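Local coordinates for protein carbohydrate esterase family 2 (CE2) (Chaetomium olivicolor, PDB 4XVH) that probably acts as an acetyl xylan esterase, removing acetyl groups from xylan with an SGNH-type hydrolase domain joined to a beta-sandwich carbohydrate-binding domain, at residues V2-L5 against G6-P10; S65-A68 against G69-K72. All blocks are in the same frame, centred on the assembly; numbering follows the deposited sequence.

Overall arrangement
Both contacts are local bends of the chain in the N-terminal beta-sandwich, and they follow one another in sequence without interlocking. Contact 1 (2-5 with 6-10) turns the chain out of the first strand, at the side of the sandwich that meets the hydrolase domain, and is mostly buried; its centre is about 15 Å from that of the chain. Contact 2 (65-68 with 69-72) is a surface loop between two strands, its centre about 30 Å from the centre of the chain. The centres of contact 1 and contact 2 are about 24 Å apart and the nearest atoms of contacts 1 and 2 about 12 Å, so they do not touch. Neither contributes a residue to the pocket holding the polyether ligand, which includes Ser118 and His306.

Contact 1: residues V2-L5 against G6-P10; sequences VRYL and GRVNP
Tyr4 and Val8 make the apolar part of this bend, their side chains crossing at about a right angle. Methyl CG1 of Val8 comes obliquely to the Tyr4 ring, 4.0 Å from its CD2. With CG1 anti to the backbone N (chi1 177°), the other methyl is left to face the chain just before the bend, and Val8 CG2 lies 3.6 Å from Leu5 O. Leu5 leaves the backbone away from the loop, though its CB still touches Gly6; its CD2 sits 3.7 Å above the plane of the Arg3 guanidinium, offset toward the rim of that group.

No direct hydrogen bond links the two segments. One water spans the bend instead, donating hydrogen bonds to Tyr4 O (2.8 Å) and Gly6 O (2.6 Å). Gly6 turns the chain with a positive phi (79°), a value that favours glycine.

Strand 3-5 is held to strand 21-28 by backbone hydrogen bonds of Arg3 with Ser23 and of Leu5 with Gly21, while Leu5 reaches on to Val78 and Arg80 of strand 73-81. Arg3 forms a salt bridge with Asp155, and Arg7 lies against Ser157 and Val159, hydrogen-bonds to Tyr185 O and Arg187 O and makes cation-pi contacts with Tyr185 and Tyr197. The bend thus lies between the antiparallel sheet of the sandwich and strand 155-160, an outer strand of the parallel hydrolase sheet.

Contact 2: residues S65-A68 against G69-K72; sequences STPA and GLRK
Leu70, the last residue of the turn, reaches back to Pro67 and Thr66. Its CG lies beside the backbone N (chi1 -65°), which sets the branch point in front of the Pro67 carbonyl oxygen, with Leu70 CG 3.5 Å from Pro67 O. From there the two methyls part: Leu70 CD1 reaches CB of Thr66 at 4.0 Å, and Leu70 CD2 approaches the proline ring at its CG, 4.3 Å away.

Gly69 takes the third position with phi 103° and psi -4°, angles at which a CB would collide with Ala68 O. The bond to the Ala68 methyl points away from the following segment overall, although Ala68 CB still lies 3.2 Å from Gly69 N; both residues are exposed.

No hydrogen bond closes the bend; its shape goes with the backbone angles and the apolar contacts of Leu70. Thr66, Pro67 and Leu70 all touch Ile48 of strand 44-48, and the Thr66 hydroxyl is bonded to Ala31 N. Pro67 to Leu70 form a type II beta turn with glycine at its third position, part of the loop that carries the chain from one sheet of the jelly-roll sandwich, at strand 63-65, to the other, at strand 73-81.

Contact 1: residues V2-L5 against G6-P10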
loop_
_atom_site.group_PDB
_atom_site.type_symbol
_atom_site.label_atom_id
_atom_site.label_comp_id
_atom_site.label_asym_id
_atom_site.label_seq_id
_atom_site.Cartn_x
_atom_site.Cartn_y
_atom_site.Cartn_z
ATOM N N VAL A 2 -17.148 -1.355 15.231
ATOM C CA VAL A 2 -16.432 -1.232 13.970
ATOM C C VAL A 2 -14.943 -1.337 14.215
ATOM O O VAL A 2 -14.458 -0.810 15.216
ATOM C CB VAL A 2 -16.734 0.106 13.321
ATOM C CG1 VAL A 2 -16.152 0.165 11.931
ATOM C CG2 VAL A 2 -18.248 0.341 13.304
ATOM N N ARG A 3 -14.196 -2.000 13.340
ATOM C CA ARG A 3 -12.763 -1.833 13.477
ATOM C C ARG A 3 -12.170 -1.204 12.235
ATOM O O ARG A 3 -12.610 -1.446 11.095
ATOM C CB ARG A 3 -12.082 -3.147 13.860
ATOM C CG ARG A 3 -11.721 -4.101 12.800
ATOM C CD ARG A 3 -11.039 -5.336 13.476
ATOM N NE ARG A 3 -10.824 -6.399 12.501
ATOM C CZ ARG A 3 -9.696 -6.582 11.823
ATOM N NH1 ARG A 3 -8.637 -5.803 12.031
ATOM N NH2 ARG A 3 -9.633 -7.561 10.934
ATOM N N TYR A 4 -11.226 -0.311 12.491
ATOM C CA TYR A 4 -10.533 0.392 11.429
ATOM C C TYR A 4 -9.402 -0.459 10.881
ATOM O O TYR A 4 -8.669 -1.100 11.639
ATOM C CB TYR A 4 -10.022 1.726 11.934
ATOM C CG TYR A 4 -11.177 2.665 12.133
ATOM C CD1 TYR A 4 -11.927 2.603 13.301
ATOM C CD2 TYR A 4 -11.570 3.562 11.126
ATOM C CE1 TYR A 4 -13.002 3.425 13.504
ATOM C CE2 TYR A 4 -12.663 4.399 11.317
ATOM C CZ TYR A 4 -13.375 4.319 12.516
ATOM O OH TYR A 4 -14.463 5.128 12.784
ATOM N N LEU A 5 -9.270 -0.422 9.563
ATOM C CA LEU A 5 -8.259 -1.167 8.852
ATOM C C LEU A 5 -7.136 -0.244 8.395
ATOM O O LEU A 5 -7.402 0.827 7.848
ATOM C CB LEU A 5 -8.892 -1.864 7.647
ATOM C CG LEU A 5 -10.107 -2.713 8.020
ATOM C CD1 LEU A 5 -10.791 -3.323 6.783
ATOM C CD2 LEU A 5 -9.661 -3.804 8.979
ATOM N N GLY A 6 -5.892 -0.654 8.625
ATOM C CA GLY A 6 -4.763 0.145 8.185
ATOM C C GLY A 6 -4.496 1.302 9.134
ATOM O O GLY A 6 -5.086 1.379 10.222
ATOM N N ARG A 7 -3.625 2.219 8.714
ATOM C CA ARG A 7 -3.219 3.308 9.569
ATOM C C ARG A 7 -4.226 4.452 9.423
ATOM O O ARG A 7 -4.227 5.148 8.404
ATOM C CB ARG A 7 -1.802 3.762 9.215
ATOM C CG ARG A 7 -1.235 4.865 10.118
ATOM C CD ARG A 7 0.122 5.328 9.607
ATOM N NE ARG A 7 1.162 4.318 9.805
ATOM C CZ ARG A 7 2.459 4.588 9.682
ATOM N NH1 ARG A 7 2.828 5.837 9.353
ATOM N NH2 ARG A 7 3.386 3.644 9.905
ATOM N N VAL A 8 -5.107 4.608 10.419
ATOM C CA VAL A 8 -6.156 5.632 10.366
ATOM C C VAL A 8 -6.119 6.460 11.636
ATOM O O VAL A 8 -6.245 5.930 12.729
ATOM C CB VAL A 8 -7.551 5.023 10.180
ATOM C CG1 VAL A 8 -8.667 6.109 10.212
ATOM C CG2 VAL A 8 -7.608 4.238 8.846
ATOM N N ASN A 9 -5.916 7.764 11.485
ATOM C CA ASN A 9 -5.864 8.647 12.647
ATOM C C ASN A 9 -7.242 8.709 13.298
ATOM O O ASN A 9 -8.179 9.207 12.696
ATOM C CB ASN A 9 -5.394 10.036 12.222
ATOM C CG ASN A 9 -5.129 10.972 13.397
ATOM O OD1 ASN A 9 -5.558 10.741 14.534
ATOM N ND2 ASN A 9 -4.433 12.065 13.102
ATOM N N PRO A 10 -7.376 8.191 14.533
ATOM C CA PRO A 10 -8.709 8.220 15.150
ATOM C C PRO A 10 -9.203 9.631 15.481
ATOM O O PRO A 10 -10.393 9.780 15.726
ATOM C CB PRO A 10 -8.530 7.391 16.426
ATOM C CG PRO A 10 -7.065 7.505 16.761
ATOM C CD PRO A 10 -6.348 7.617 15.423
HETATM O O HOH W 1 -6.157 0.055 12.179
#

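Contact 2: residues S65-A68 against G69-K72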
loop_
_atom_site.group_PDB
_atom_site.type_symbol
_atom_site.label_atom_id
_atom_site.label_comp_id
_atom_site.label_asym_id
_atom_site.label_seq_id
_atom_site.Cartn_x
_atom_site.Cartn_y
_atom_site.Cartn_z
ATOM N N SER A 65 -23.958 2.913 1.398
ATOM C CA SER A 65 -24.883 1.918 1.950
ATOM C C SER A 65 -24.668 0.546 1.366
ATOM O O SER A 65 -24.208 0.414 0.232
ATOM C CB SER A 65 -26.321 2.342 1.701
ATOM O OG SER A 65 -26.567 3.566 2.355
ATOM N N THR A 66 -24.989 -0.472 2.156
ATOM C CA THR A 66 -24.997 -1.848 1.693
ATOM C C THR A 66 -25.971 -1.983 0.491
ATOM O O THR A 66 -26.882 -1.164 0.327
ATOM C CB THR A 66 -25.407 -2.816 2.837
ATOM O OG1 THR A 66 -26.637 -2.375 3.424
ATOM C CG2 THR A 66 -24.339 -2.847 3.929
ATOM N N PRO A 67 -25.764 -2.999 -0.366
ATOM C CA PRO A 67 -26.611 -3.204 -1.553
ATOM C C PRO A 67 -28.074 -3.551 -1.237
ATOM O O PRO A 67 -28.357 -4.238 -0.246
ATOM C CB PRO A 67 -25.917 -4.379 -2.274
ATOM C CG PRO A 67 -25.109 -5.046 -1.232
ATOM C CD PRO A 67 -24.613 -3.918 -0.367
ATOM N N ALA A 68 -28.994 -3.070 -2.066
ATOM C CA ALA A 68 -30.386 -3.492 -1.960
ATOM C C ALA A 68 -30.457 -4.985 -2.202
ATOM O O ALA A 68 -29.625 -5.539 -2.936
ATOM C CB ALA A 68 -31.264 -2.754 -2.956
ATOM N N GLY A 69 -31.435 -5.632 -1.575
ATOM C CA GLY A 69 -31.735 -7.024 -1.868
ATOM C C GLY A 69 -31.229 -8.023 -0.841
ATOM O O GLY A 69 -31.508 -9.205 -0.978
ATOM N N LEU A 70 -30.500 -7.557 0.179
ATOM C CA LEU A 70 -29.990 -8.459 1.205
ATOM C C LEU A 70 -31.167 -9.059 1.980
ATOM O O LEU A 70 -32.242 -8.449 2.072
ATOM C CB LEU A 70 -29.009 -7.737 2.142
ATOM C CG LEU A 70 -27.714 -7.246 1.482
ATOM C CD1 LEU A 70 -26.880 -6.475 2.522
ATOM C CD2 LEU A 70 -26.894 -8.398 0.846
ATOM N N ARG A 71 -30.997 -10.279 2.481
ATOM C CA ARG A 71 -32.045 -10.909 3.279
ATOM C C ARG A 71 -31.848 -10.505 4.726
ATOM O O ARG A 71 -30.704 -10.459 5.184
ATOM C CB ARG A 71 -31.998 -12.429 3.133
ATOM C CG ARG A 71 -33.053 -13.192 3.945
ATOM C CD ARG A 71 -32.913 -14.712 3.731
ATOM N NE ARG A 71 -33.757 -15.451 4.658
ATOM C CZ ARG A 71 -35.011 -15.804 4.394
ATOM N NH1 ARG A 71 -35.554 -15.498 3.217
ATOM N NH2 ARG A 71 -35.729 -16.465 5.299
ATOM N N LYS A 72 -32.937 -10.191 5.442
ATOM C CA LYS A 72 -32.821 -9.846 6.861
ATOM C C LYS A 72 -32.038 -10.909 7.625
ATOM O O LYS A 72 -32.411 -12.091 7.623
ATOM C CB LYS A 72 -34.195 -9.684 7.512
ATOM C CG LYS A 72 -34.111 -9.294 8.984
ATOM C CD LYS A 72 -35.519 -9.120 9.561
ATOM C CE LYS A 72 -35.479 -8.684 11.010
ATOM N NZ LYS A 72 -36.896 -8.633 11.524
#